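Local coordinates for glutathione S-transferase (Agrobacterium tumefaciens, PDB 2YCD), which probably conjugates glutathione to electrophilic compounds, as other members of the glutathione transferase superfamily do, and may serve in herbicide detoxification, at residues A[39-44]-A[98-103]. Residues are numbered along the deposited sequence; the frame is centred on the assembly and turned at random. Where two conformers were deposited one is given.
Sequences RWALEE and SGLLPE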
ATOM      1  N   ARG A  39      16.369  -1.276  -5.891  1.00  7.55           N
ATOM      2  CA  ARG A  39      17.820  -1.167  -6.045  1.00  7.61           C
ATOM      3  C   ARG A  39      18.478  -0.895  -4.697  1.00  6.88           C
ATOM      4  O   ARG A  39      19.522  -1.488  -4.370  1.00  8.08           O
ATOM      5  CB  ARG A  39      18.162  -0.030  -7.004  1.00  7.14           C
ATOM      6  CG  ARG A  39      17.745  -0.235  -8.459  1.00  7.90           C
ATOM      7  CD  ARG A  39      18.127   1.033  -9.218  1.00  8.44           C
ATOM      8  NE  ARG A  39      17.893   1.025 -10.664  1.00  9.71           N
ATOM      9  CZ  ARG A  39      18.788   0.586 -11.550  1.00  8.52           C
ATOM     10  NH1 ARG A  39      19.915  -0.005 -11.150  1.00  9.37           N
ATOM     11  NH2 ARG A  39      18.526   0.686 -12.843  1.00  9.68           N
ATOM     12  N   TRP A  40      17.914   0.031  -3.933  1.00  7.36           N
ATOM     13  CA  TRP A  40      18.473   0.387  -2.636  1.00  7.35           C
ATOM     14  C   TRP A  40      18.457  -0.814  -1.675  1.00  6.43           C
ATOM     15  O   TRP A  40      19.468  -1.117  -1.008  1.00  7.50           O
ATOM     16  CB  TRP A  40      17.696   1.599  -2.099  1.00  7.13           C
ATOM     17  CG  TRP A  40      18.215   2.212  -0.802  1.00  6.09           C
ATOM     18  CD1 TRP A  40      19.344   1.851  -0.097  1.00  6.58           C
ATOM     19  CD2 TRP A  40      17.619   3.295  -0.080  1.00  7.77           C
ATOM     20  NE1 TRP A  40      19.470   2.650   1.029  1.00  7.89           N
ATOM     21  CE2 TRP A  40      18.419   3.532   1.065  1.00  8.37           C
ATOM     22  CE3 TRP A  40      16.461   4.067  -0.275  1.00  7.97           C
ATOM     23  CZ2 TRP A  40      18.106   4.525   2.006  1.00  7.60           C
ATOM     24  CZ3 TRP A  40      16.155   5.060   0.651  1.00  8.90           C
ATOM     25  CH2 TRP A  40      16.979   5.284   1.780  1.00  9.42           C
ATOM     26  N   ALA A  41      17.350  -1.553  -1.631  1.00  7.32           N
ATOM     27  CA  ALA A  41      17.293  -2.750  -0.800  1.00  8.19           C
ATOM     28  C   ALA A  41      18.365  -3.768  -1.195  1.00  8.12           C
ATOM     29  O   ALA A  41      19.044  -4.349  -0.326  1.00  8.41           O
ATOM     30  CB  ALA A  41      15.896  -3.379  -0.859  1.00  7.70           C
ATOM     31  N   LEU A  42      18.495  -4.028  -2.495  1.00  8.38           N
ATOM     32  CA  LEU A  42      19.538  -4.956  -2.971  1.00  8.44           C
ATOM     33  C   LEU A  42      20.936  -4.491  -2.571  1.00  7.90           C
ATOM     34  O   LEU A  42      21.763  -5.301  -2.144  1.00  9.33           O
ATOM     35  CB  LEU A  42      19.430  -5.156  -4.488  1.00  7.90           C
ATOM     36  CG  LEU A  42      18.143  -5.861  -4.942  1.00  8.56           C
ATOM     37  CD1 LEU A  42      17.874  -5.639  -6.424  1.00 10.67           C
ATOM     38  CD2 LEU A  42      18.196  -7.361  -4.618  1.00  9.56           C
ATOM     39  N   GLU A  43      21.203  -3.196  -2.691  1.00  8.75           N
ATOM     40  CA  GLU A  43      22.512  -2.685  -2.287  1.00  9.03           C
ATOM     41  C   GLU A  43      22.757  -2.766  -0.776  1.00  8.76           C
ATOM     42  O   GLU A  43      23.886  -3.047  -0.351  1.00 10.93           O
ATOM     43  CB  GLU A  43      22.713  -1.267  -2.814  1.00  9.40           C
ATOM     44  CG  GLU A  43      22.909  -1.202  -4.347  1.00  7.70           C
ATOM     45  CD  GLU A  43      24.223  -1.822  -4.795  1.00 11.28           C
ATOM     46  OE1 GLU A  43      25.076  -2.130  -3.944  1.00 12.27           O
ATOM     47  OE2 GLU A  43      24.393  -1.992  -6.022  1.00 15.92           O
ATOM     48  N   GLU A  44      21.715  -2.567   0.029  1.00  9.87           N
ATOM     49  CA  GLU A  44      21.860  -2.667   1.491  1.00  9.28           C
ATOM     50  C   GLU A  44      22.239  -4.082   1.910  1.00 11.31           C
ATOM     51  O   GLU A  44      23.026  -4.255   2.838  1.00 13.37           O
ATOM     52  CB  GLU A  44      20.580  -2.218   2.226  1.00  9.20           C
ATOM     53  CG  GLU A  44      20.340  -0.707   2.198  1.00  8.59           C
ATOM     54  CD  GLU A  44      21.193   0.085   3.191  1.00 10.56           C
ATOM     55  OE1 GLU A  44      21.789  -0.523   4.115  1.00 12.84           O
ATOM     56  OE2 GLU A  44      21.249   1.317   3.036  1.00  9.36           O
ATOM     57  N   SER A  98      19.918 -10.441   5.710  1.00 23.44           N
ATOM     58  CA  SER A  98      19.948  -9.767   7.001  0.50 22.30           C
ATOM     59  C   SER A  98      20.198  -8.272   6.814  1.00 20.35           C
ATOM     60  O   SER A  98      20.826  -7.861   5.837  1.00 27.00           O
ATOM     61  CB  SER A  98      21.019 -10.376   7.910  0.50 30.22           C
ATOM     62  OG  SER A  98      22.317 -10.094   7.420  0.50 24.90           O
ATOM     63  N   GLY A  99      19.689  -7.464   7.745  1.00 20.50           N
ATOM     64  CA  GLY A  99      19.969  -6.041   7.732  1.00 23.54           C
ATOM     65  C   GLY A  99      18.832  -5.103   7.372  1.00 22.72           C
ATOM     66  O   GLY A  99      19.006  -3.880   7.410  1.00 26.29           O
ATOM     67  N   LEU A 100      17.677  -5.652   7.018  1.00 14.63           N
ATOM     68  CA  LEU A 100      16.525  -4.820   6.658  1.00 12.38           C
ATOM     69  C   LEU A 100      15.268  -5.075   7.499  1.00 11.80           C
ATOM     70  O   LEU A 100      14.327  -4.278   7.460  1.00 11.66           O
ATOM     71  CB  LEU A 100      16.192  -4.977   5.171  1.00 10.26           C
ATOM     72  CG  LEU A 100      17.199  -4.341   4.193  1.00 12.31           C
ATOM     73  CD1 LEU A 100      16.771  -4.532   2.754  1.00 13.53           C
ATOM     74  CD2 LEU A 100      17.400  -2.863   4.494  1.00 13.24           C
ATOM     75  N   LEU A 101      15.238  -6.192   8.227  1.00 13.92           N
ATOM     76  CA  LEU A 101      14.151  -6.488   9.161  1.00 15.02           C
ATOM     77  C   LEU A 101      14.769  -6.992  10.457  1.00 18.52           C
ATOM     78  O   LEU A 101      15.712  -7.779  10.426  1.00 21.16           O
ATOM     79  CB  LEU A 101      13.200  -7.534   8.573  1.00 16.53           C
ATOM     80  CG  LEU A 101      12.207  -7.098   7.494  1.00 20.25           C
ATOM     81  CD1 LEU A 101      11.414  -8.292   6.974  1.00 23.30           C
ATOM     82  CD2 LEU A 101      11.255  -6.002   7.997  1.00 22.13           C
ATOM     83  N   PRO A 102      14.276  -6.513  11.603  1.00 17.07           N
ATOM     84  CA  PRO A 102      14.866  -7.020  12.844  1.00 18.32           C
ATOM     85  C   PRO A 102      14.424  -8.455  13.119  1.00 17.96           C
ATOM     86  O   PRO A 102      13.410  -8.927  12.595  1.00 18.85           O
ATOM     87  CB  PRO A 102      14.348  -6.049  13.905  1.00 22.19           C
ATOM     88  CG  PRO A 102      13.056  -5.521  13.333  1.00 21.32           C
ATOM     89  CD  PRO A 102      13.247  -5.486  11.840  1.00 15.08           C
ATOM     90  N   GLU A 103      15.217  -9.155  13.925  1.00 26.12           N
ATOM     91  CA  GLU A 103      14.924 -10.538  14.283  1.00 32.99           C
ATOM     92  C   GLU A 103      13.790 -10.659  15.304  1.00 19.91           C
ATOM     93  O   GLU A 103      12.956 -11.559  15.209  1.00 29.32           O
ATOM     94  CB  GLU A 103      16.187 -11.226  14.806  1.00 41.82           C
ATOM     95  CG  GLU A 103      17.284 -11.361  13.760  1.00 55.01           C
ATOM     96  CD  GLU A 103      16.840 -12.170  12.551  1.00 48.36           C
ATOM     97  OE1 GLU A 103      15.860 -12.937  12.669  1.00 60.67           O
ATOM     98  OE2 GLU A 103      17.470 -12.037  11.480  1.00 65.21           O
TER
HETATM   99  O   HOH W   1      21.228  -2.645   6.036  1.00 20.05           O
HETATM  100  O   HOH W   2      21.220  -5.045   5.092  1.00 34.45           O
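Leu100 straddles one side of the helix 35-45 with its two methyls, a compact example of how a single forked side chain can join a loop to a helix. CD1 lies 3.9 Å from CB of Ala41 and about as far from the carbonyl oxygen of the same residue, while CD2 rests against CB of Glu44 at 4.0 Å, three residues, nearly a turn, further on. Its torsions, with CG anti to the carbonyl carbon (chi1 -71°) and an extended chi2, bring the two methyls onto Ala41 and Glu44. No direct hydrogen bond crosses here; two waters span the polar margin instead. One lies 2.9 Å from OE1 of Glu44 and 2.9 Å from O of Gly99 and bridges them; the other reaches the carbonyl oxygen of Ser98, with a weak bond to that of Glu44. In the glutathione transferase fold, the helix belongs to the thioredoxin-like N-terminal domain and the loop 98-103 leads into helix 105-135 of the all-helical domain, so the contact lies where the two domains meet; the side chain of Ala41 is about 13 Å from the bound S-(p-nitrobenzyl)glutathione. Behind the first shell, the bend of Glu44 at chi2 turns its carboxylate toward the indole of Trp40. There NE1 of Trp40 donates to OE2 at 3.0 Å in a somewhat bent bond (145°); OE2 receives it on its anti lone pair, with the oxygen lying 19° out of the indole plane, and Arg210 adds a salt bridge to the same oxygen. Ile179 of helix 176-185 touches both Leu100 and Trp40, and Phe213 meets the indole edge-to-face; backbone hydrogen bonding to Ala176 ties Leu100 to the start of helix 176-185.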